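Local structure of coelenterazine-binding protein with bound coelenterazine (Renilla muelleri, 2HPS) at residues G29-E34 / I76-A81; D35-A40 / E56-F61. The protein binds the luciferin coelenterazine and probably makes it available to luciferase and oxygen only once calcium is bound. All blocks are in the same frame, centred on the assembly; numbering follows the deposited sequence. Where two conformers were deposited one is given.

Both interactions fall in the N-terminal pair of EF-hands and share helix 33-47, whose first turn follows the strand of interaction 1 and whose next turns enter interaction 2. Interaction 1 (29-34 with 76-81) is partly buried and rests chiefly on backbone hydrogen bonds in and just beyond two short antiparallel strands, with isoleucine, valine and alanine packed on one side. Interaction 2 (35-40 with 56-61) is a buried helix-helix contact made by side chains: an aromatic and aliphatic cluster beside the bound coelenterazine, bordered by one salt bridge. The centres of interactions 1 and 2 lie about 15 Å apart. The chain makes the first half of interaction 1, then both halves of interaction 2, and returns through strand 75-77 to close interaction 1.

Interaction 1 of 2, residues G29-E34 / I76-A81; sequences GFISRE and ISVEEA
Ile31 reaches with CD1 to Ala81 CB at 3.6 Å, while its other branch, CG2, meets Val78 CG1, the two side chains crossing at about a right angle. CG1 of Ile31 stands between the backbone N and the carbonyl carbon (chi1 58°) and CD1 continues anti (chi2 168°) to Ala81, while CG2, beside the N, points to Val78. Ile31 and Ile76 form an antiparallel hydrogen-bonded pair: Ile31 N donates to Ile76 O at 2.9 Å, nearly along the C=O axis, and Ile76 N returns a bond to Ile31 O at 3.1 Å. Phe30 is paired with Ser77 in the adjoining non-hydrogen-bonded position; their side chains diverge, though Phe30 CD1 comes within 3.5 Å of Ser77 N. A third bond, Val78 N to Gly29 O (3.0 Å), comes from above the carbonyl plane, 41° out of it. Ser77 is the N-cap of the helix, its OG accepting from Glu80 N at 2.9 Å. This short two-stranded sheet is the element that pairs the loops of an EF-hand pair. Arg75 makes a cation-pi contact with Phe30, and helix 6-21 packs against the apolar side, with Met20 touching both Ile31 and Ala81, at the start of helices 33-47 and 78-91.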
loop_
_atom_site.group_PDB
_atom_site.type_symbol
_atom_site.label_atom_id
_atom_site.label_comp_id
_atom_site.label_asym_id
_atom_site.label_seq_id
_atom_site.Cartn_x
_atom_site.Cartn_y
_atom_site.Cartn_z
ATOM N N GLY A 29 2.000 11.333 -14.381
ATOM C CA GLY A 29 1.653 12.195 -13.253
ATOM C C GLY A 29 0.178 12.213 -12.889
ATOM O O GLY A 29 -0.234 13.004 -12.036
ATOM N N PHE A 30 -0.604 11.349 -13.533
ATOM C CA PHE A 30 -2.050 11.289 -13.311
ATOM C C PHE A 30 -2.518 9.863 -13.083
ATOM O O PHE A 30 -1.936 8.919 -13.600
ATOM C CB PHE A 30 -2.809 11.918 -14.485
ATOM C CG PHE A 30 -2.648 13.409 -14.563
ATOM C CD1 PHE A 30 -3.575 14.252 -13.961
ATOM C CD2 PHE A 30 -1.548 13.969 -15.214
ATOM C CE1 PHE A 30 -3.426 15.636 -14.015
ATOM C CE2 PHE A 30 -1.378 15.360 -15.273
ATOM C CZ PHE A 30 -2.322 16.194 -14.671
ATOM N N ILE A 31 -3.582 9.726 -12.302
ATOM C CA ILE A 31 -4.144 8.404 -12.002
ATOM C C ILE A 31 -5.672 8.420 -12.056
ATOM O O ILE A 31 -6.310 9.479 -11.966
ATOM C CB ILE A 31 -3.675 7.864 -10.631
ATOM C CG1 ILE A 31 -4.045 8.820 -9.481
ATOM C CG2 ILE A 31 -2.160 7.557 -10.661
ATOM C CD1 ILE A 31 -3.852 8.201 -8.082
ATOM N N SER A 32 -6.252 7.233 -12.172
ATOM C CA SER A 32 -7.701 7.112 -12.254
ATOM C C SER A 32 -8.162 5.865 -11.521
ATOM O O SER A 32 -7.343 5.002 -11.140
ATOM C CB SER A 32 -8.114 6.971 -13.717
ATOM O OG SER A 32 -7.698 5.710 -14.194
ATOM N N ARG A 33 -9.484 5.761 -11.385
ATOM C CA ARG A 33 -10.130 4.606 -10.757
ATOM C C ARG A 33 -9.652 3.308 -11.377
ATOM O O ARG A 33 -9.268 2.376 -10.657
ATOM C CB ARG A 33 -11.637 4.747 -10.917
ATOM C CG ARG A 33 -12.500 3.844 -10.064
ATOM C CD ARG A 33 -13.963 4.253 -10.163
ATOM N NE ARG A 33 -14.811 3.429 -9.306
ATOM C CZ ARG A 33 -15.108 3.720 -8.042
ATOM N NH1 ARG A 33 -14.629 4.823 -7.483
ATOM N NH2 ARG A 33 -15.893 2.909 -7.340
ATOM N N GLU A 34 -9.637 3.222 -12.716
ATOM C CA GLU A 34 -9.239 1.950 -13.326
ATOM C C GLU A 34 -7.766 1.610 -13.114
ATOM O O GLU A 34 -7.423 0.448 -13.056
ATOM C CB GLU A 34 -9.626 1.833 -14.808
ATOM C CG GLU A 34 -9.073 2.898 -15.706
ATOM C CD GLU A 34 -10.065 4.028 -15.929
ATOM O OE1 GLU A 34 -10.288 4.367 -17.120
ATOM O OE2 GLU A 34 -10.626 4.567 -14.930
ATOM N N ILE A 76 -7.044 12.471 -11.940
ATOM C CA ILE A 76 -6.481 13.494 -11.056
ATOM C C ILE A 76 -4.979 13.296 -10.925
ATOM O O ILE A 76 -4.474 12.201 -11.192
ATOM C CB ILE A 76 -7.172 13.553 -9.657
ATOM C CG1 ILE A 76 -6.968 12.257 -8.872
ATOM C CG2 ILE A 76 -8.685 13.853 -9.797
ATOM C CD1 ILE A 76 -7.485 12.363 -7.403
ATOM N N SER A 77 -4.270 14.360 -10.554
ATOM C CA SER A 77 -2.818 14.291 -10.373
ATOM C C SER A 77 -2.435 13.387 -9.208
ATOM O O SER A 77 -3.211 13.203 -8.269
ATOM C CB SER A 77 -2.225 15.679 -10.136
ATOM O OG SER A 77 -2.586 16.205 -8.869
ATOM N N VAL A 78 -1.225 12.846 -9.254
ATOM C CA VAL A 78 -0.733 12.092 -8.102
ATOM C C VAL A 78 -0.666 12.927 -6.815
ATOM O O VAL A 78 -0.951 12.407 -5.744
ATOM C CB VAL A 78 0.609 11.364 -8.384
ATOM C CG1 VAL A 78 0.423 10.368 -9.536
ATOM C CG2 VAL A 78 1.738 12.371 -8.673
ATOM N N GLU A 79 -0.335 14.220 -6.905
ATOM C CA GLU A 79 -0.300 15.023 -5.671
ATOM C C GLU A 79 -1.702 15.357 -5.146
ATOM O O GLU A 79 -1.890 15.417 -3.924
ATOM C CB GLU A 79 0.646 16.251 -5.744
ATOM C CG GLU A 79 0.704 17.171 -4.465
ATOM C CD GLU A 79 1.237 16.525 -3.147
ATOM O OE1 GLU A 79 1.152 17.198 -2.086
ATOM O OE2 GLU A 79 1.755 15.382 -3.134
ATOM N N GLU A 80 -2.681 15.534 -6.040
ATOM C CA GLU A 80 -4.069 15.740 -5.591
ATOM C C GLU A 80 -4.589 14.494 -4.853
ATOM O O GLU A 80 -5.219 14.613 -3.793
ATOM C CB GLU A 80 -4.999 16.103 -6.747
ATOM C CG GLU A 80 -6.426 16.459 -6.318
ATOM C CD GLU A 80 -7.284 16.994 -7.464
ATOM O OE1 GLU A 80 -6.742 17.689 -8.352
ATOM O OE2 GLU A 80 -8.500 16.726 -7.475
ATOM N N ALA A 81 -4.306 13.315 -5.406
ATOM C CA ALA A 81 -4.671 12.060 -4.742
ATOM C C ALA A 81 -3.944 11.902 -3.406
ATOM O O ALA A 81 -4.535 11.422 -2.428
ATOM C CB ALA A 81 -4.386 10.867 -5.655
#

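Interaction 2 of 2, residues D35-A40 / E56-F61; sequences DYELIA and ETRQEF. With CTZ (c2-hydroxy-coelenterazine), chain B.
Phe61 and Tyr36 cross at about a right angle as side chains, but their ring planes are inclined at 49°, an oblique aromatic pair with centroids 5.0 Å apart. Phe61 CD2 sits over one face of the Tyr36 ring, offset toward the rim and 3.6 Å from Tyr36 CE2, while the carbonyl O of Phe61 lies at the tyrosine's edge. Ala40 CB covers one face of the Phe61 ring in a CH-pi contact, 4.2 Å from its centroid. Ile39 CG2, anti to its backbone N, meets Phe61 CE2 at 3.5 Å and also approaches C10 of coelenterazine. Tyr36, Ile39 and Phe61 belong to the ligand pocket and line the hydroxyphenyl group, whose O17 hydrogen-bonds Tyr36 OH at 2.6 Å; Arg19 and Gln103 also bond that tyrosine hydroxyl. On the flank away from the ligand, Arg58 NH1 donates to the syn side of Glu37 OE1 at 3.0 Å, lying 31° out of the carboxylate plane, and Arg58 NH2 pairs with Glu55. Helices 33-47 and 51-68 run roughly antiparallel here: the segment axes approach to 9.0 Å with their directions 148° apart, and helix 102-111 packs against Thr57, Glu60 and Phe61.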
loop_
_atom_site.group_PDB
_atom_site.type_symbol
_atom_site.label_atom_id
_atom_site.label_comp_id
_atom_site.label_asym_id
_atom_site.label_seq_id
_atom_site.Cartn_x
_atom_site.Cartn_y
_atom_site.Cartn_z
ATOM N N ASP A 35 -6.908 2.627 -13.001
ATOM C CA ASP A 35 -5.497 2.405 -12.622
ATOM C C ASP A 35 -5.412 1.703 -11.255
ATOM O O ASP A 35 -4.575 0.814 -11.038
ATOM C CB ASP A 35 -4.732 3.735 -12.556
ATOM C CG ASP A 35 -4.611 4.437 -13.918
ATOM O OD1 ASP A 35 -4.610 3.771 -14.975
ATOM O OD2 ASP A 35 -4.484 5.683 -13.911
ATOM N N TYR A 36 -6.275 2.119 -10.335
ATOM C CA TYR A 36 -6.331 1.504 -9.012
ATOM C C TYR A 36 -6.853 0.056 -9.085
ATOM O O TYR A 36 -6.293 -0.859 -8.473
ATOM C CB TYR A 36 -7.144 2.396 -8.063
ATOM C CG TYR A 36 -6.683 2.326 -6.618
ATOM C CD1 TYR A 36 -5.327 2.506 -6.281
ATOM C CD2 TYR A 36 -7.606 2.114 -5.584
ATOM C CE1 TYR A 36 -4.904 2.438 -4.946
ATOM C CE2 TYR A 36 -7.195 2.056 -4.258
ATOM C CZ TYR A 36 -5.849 2.210 -3.945
ATOM O OH TYR A 36 -5.473 2.148 -2.616
ATOM N N GLU A 37 -7.902 -0.158 -9.881
ATOM C CA GLU A 37 -8.447 -1.498 -10.121
ATOM C C GLU A 37 -7.412 -2.429 -10.733
ATOM O O GLU A 37 -7.430 -3.617 -10.478
ATOM C CB GLU A 37 -9.656 -1.424 -11.062
ATOM C CG GLU A 37 -10.850 -0.649 -10.518
ATOM C CD GLU A 37 -12.035 -0.688 -11.469
ATOM O OE1 GLU A 37 -12.728 -1.724 -11.476
ATOM O OE2 GLU A 37 -12.271 0.307 -12.199
ATOM N N LEU A 38 -6.502 -1.886 -11.545
ATOM C CA LEU A 38 -5.454 -2.712 -12.131
ATOM C C LEU A 38 -4.610 -3.401 -11.057
ATOM O O LEU A 38 -4.228 -4.556 -11.209
ATOM C CB LEU A 38 -4.556 -1.875 -13.047
ATOM C CG LEU A 38 -3.343 -2.575 -13.684
ATOM C CD1 LEU A 38 -3.743 -3.755 -14.558
ATOM C CD2 LEU A 38 -2.513 -1.542 -14.493
ATOM N N ILE A 39 -4.305 -2.667 -9.989
ATOM C CA ILE A 39 -3.584 -3.243 -8.845
ATOM C C ILE A 39 -4.358 -4.425 -8.248
ATOM O O ILE A 39 -3.798 -5.505 -8.047
ATOM C CB ILE A 39 -3.290 -2.166 -7.788
ATOM C CG1 ILE A 39 -2.316 -1.155 -8.385
ATOM C CG2 ILE A 39 -2.720 -2.808 -6.492
ATOM C CD1 ILE A 39 -2.145 0.099 -7.584
ATOM N N ALA A 40 -5.660 -4.242 -8.017
ATOM C CA ALA A 40 -6.474 -5.335 -7.487
ATOM C C ALA A 40 -6.491 -6.549 -8.438
ATOM O O ALA A 40 -6.454 -7.696 -8.001
ATOM C CB ALA A 40 -7.898 -4.837 -7.166
ATOM N N GLU A 56 -14.080 -9.331 -3.845
ATOM C CA GLU A 56 -13.955 -8.674 -2.544
ATOM C C GLU A 56 -12.730 -7.734 -2.549
ATOM O O GLU A 56 -12.796 -6.604 -2.055
ATOM C CB GLU A 56 -13.822 -9.724 -1.441
ATOM C CG GLU A 56 -15.117 -10.463 -1.134
ATOM C CD GLU A 56 -14.915 -11.651 -0.202
ATOM O OE1 GLU A 56 -13.940 -11.651 0.590
ATOM O OE2 GLU A 56 -15.744 -12.598 -0.255
ATOM N N THR A 57 -11.641 -8.208 -3.141
ATOM C CA THR A 57 -10.413 -7.400 -3.282
ATOM C C THR A 57 -10.689 -6.166 -4.144
ATOM O O THR A 57 -10.381 -5.037 -3.738
ATOM C CB THR A 57 -9.248 -8.221 -3.872
ATOM O OG1 THR A 57 -9.047 -9.398 -3.072
ATOM C CG2 THR A 57 -7.940 -7.396 -3.916
ATOM N N ARG A 58 -11.313 -6.365 -5.307
ATOM C CA ARG A 58 -11.720 -5.218 -6.140
ATOM C C ARG A 58 -12.620 -4.218 -5.385
ATOM O O ARG A 58 -12.410 -3.010 -5.449
ATOM C CB ARG A 58 -12.385 -5.701 -7.441
ATOM C CG ARG A 58 -12.268 -4.702 -8.606
ATOM C CD ARG A 58 -13.045 -5.166 -9.857
ATOM N NE ARG A 58 -14.480 -5.341 -9.584
ATOM C CZ ARG A 58 -15.419 -4.432 -9.831
ATOM N NH1 ARG A 58 -15.101 -3.257 -10.386
ATOM N NH2 ARG A 58 -16.687 -4.695 -9.528
ATOM N N GLN A 59 -13.631 -4.721 -4.673
ATOM C CA GLN A 59 -14.548 -3.857 -3.957
ATOM C C GLN A 59 -13.836 -3.036 -2.871
ATOM O O GLN A 59 -14.161 -1.868 -2.669
ATOM C CB GLN A 59 -15.701 -4.678 -3.371
ATOM C CG GLN A 59 -16.696 -5.140 -4.446
ATOM C CD GLN A 59 -17.385 -3.980 -5.162
ATOM O OE1 GLN A 59 -17.704 -2.957 -4.554
ATOM N NE2 GLN A 59 -17.610 -4.138 -6.469
ATOM N N GLU A 60 -12.844 -3.641 -2.221
ATOM C CA GLU A 60 -12.121 -2.907 -1.174
ATOM C C GLU A 60 -11.294 -1.808 -1.826
ATOM O O GLU A 60 -11.287 -0.664 -1.348
ATOM C CB GLU A 60 -11.261 -3.826 -0.295
ATOM C CG GLU A 60 -10.517 -3.086 0.850
ATOM C CD GLU A 60 -11.429 -2.333 1.856
ATOM O OE1 GLU A 60 -12.689 -2.458 1.848
ATOM O OE2 GLU A 60 -10.868 -1.578 2.680
ATOM N N PHE A 61 -10.635 -2.132 -2.937
ATOM C CA PHE A 61 -9.931 -1.088 -3.689
ATOM C C PHE A 61 -10.844 0.043 -4.161
ATOM O O PHE A 61 -10.462 1.209 -4.126
ATOM C CB PHE A 61 -9.112 -1.676 -4.844
ATOM C CG PHE A 61 -7.738 -2.128 -4.422
ATOM C CD1 PHE A 61 -7.584 -3.239 -3.596
ATOM C CD2 PHE A 61 -6.608 -1.420 -4.831
ATOM C CE1 PHE A 61 -6.289 -3.656 -3.173
ATOM C CE2 PHE A 61 -5.330 -1.811 -4.417
ATOM C CZ PHE A 61 -5.168 -2.939 -3.595
HETATM N N1 CTZ B . 1.936 -1.687 -2.969
HETATM C C2 CTZ B . 1.565 -1.508 -4.265
HETATM C C3 CTZ B . 2.828 -1.162 -4.921
HETATM N N4 CTZ B . 3.837 -1.163 -4.053
HETATM C C5 CTZ B . 5.151 -0.902 -4.208
HETATM C C6 CTZ B . 5.981 -0.955 -3.085
HETATM N N7 CTZ B . 5.489 -1.270 -1.867
HETATM C C8 CTZ B . 4.180 -1.548 -1.682
HETATM C C9 CTZ B . 3.288 -1.472 -2.863
HETATM C C10 CTZ B . 0.171 -1.630 -4.832
HETATM C C11 CTZ B . -0.660 -0.562 -4.166
HETATM C C12 CTZ B . -1.677 -0.931 -3.287
HETATM C C13 CTZ B . -2.452 0.027 -2.646
HETATM C C14 CTZ B . -2.195 1.377 -2.906
HETATM C C15 CTZ B . -1.168 1.760 -3.782
HETATM C C16 CTZ B . -0.394 0.785 -4.417
HETATM O O17 CTZ B . -2.948 2.316 -2.279
HETATM O O18 CTZ B . 2.982 -0.881 -6.173
HETATM C C19 CTZ B . 7.430 -0.701 -3.246
HETATM C C20 CTZ B . 7.913 0.237 -4.162
HETATM C C21 CTZ B . 9.285 0.440 -4.296
HETATM C C22 CTZ B . 10.186 -0.308 -3.525
HETATM C C23 CTZ B . 9.720 -1.254 -2.623
HETATM C C24 CTZ B . 8.341 -1.455 -2.485
HETATM O O25 CTZ B . 11.519 -0.091 -3.685
HETATM C C26 CTZ B . 3.583 -1.882 -0.327
HETATM C C27 CTZ B . 3.747 -3.357 -0.070
HETATM C C28 CTZ B . 2.646 -4.208 0.007
HETATM C C29 CTZ B . 2.847 -5.567 0.252
HETATM C C30 CTZ B . 4.151 -6.065 0.400
HETATM C C31 CTZ B . 5.251 -5.210 0.337
HETATM C C32 CTZ B . 5.045 -3.847 0.106
#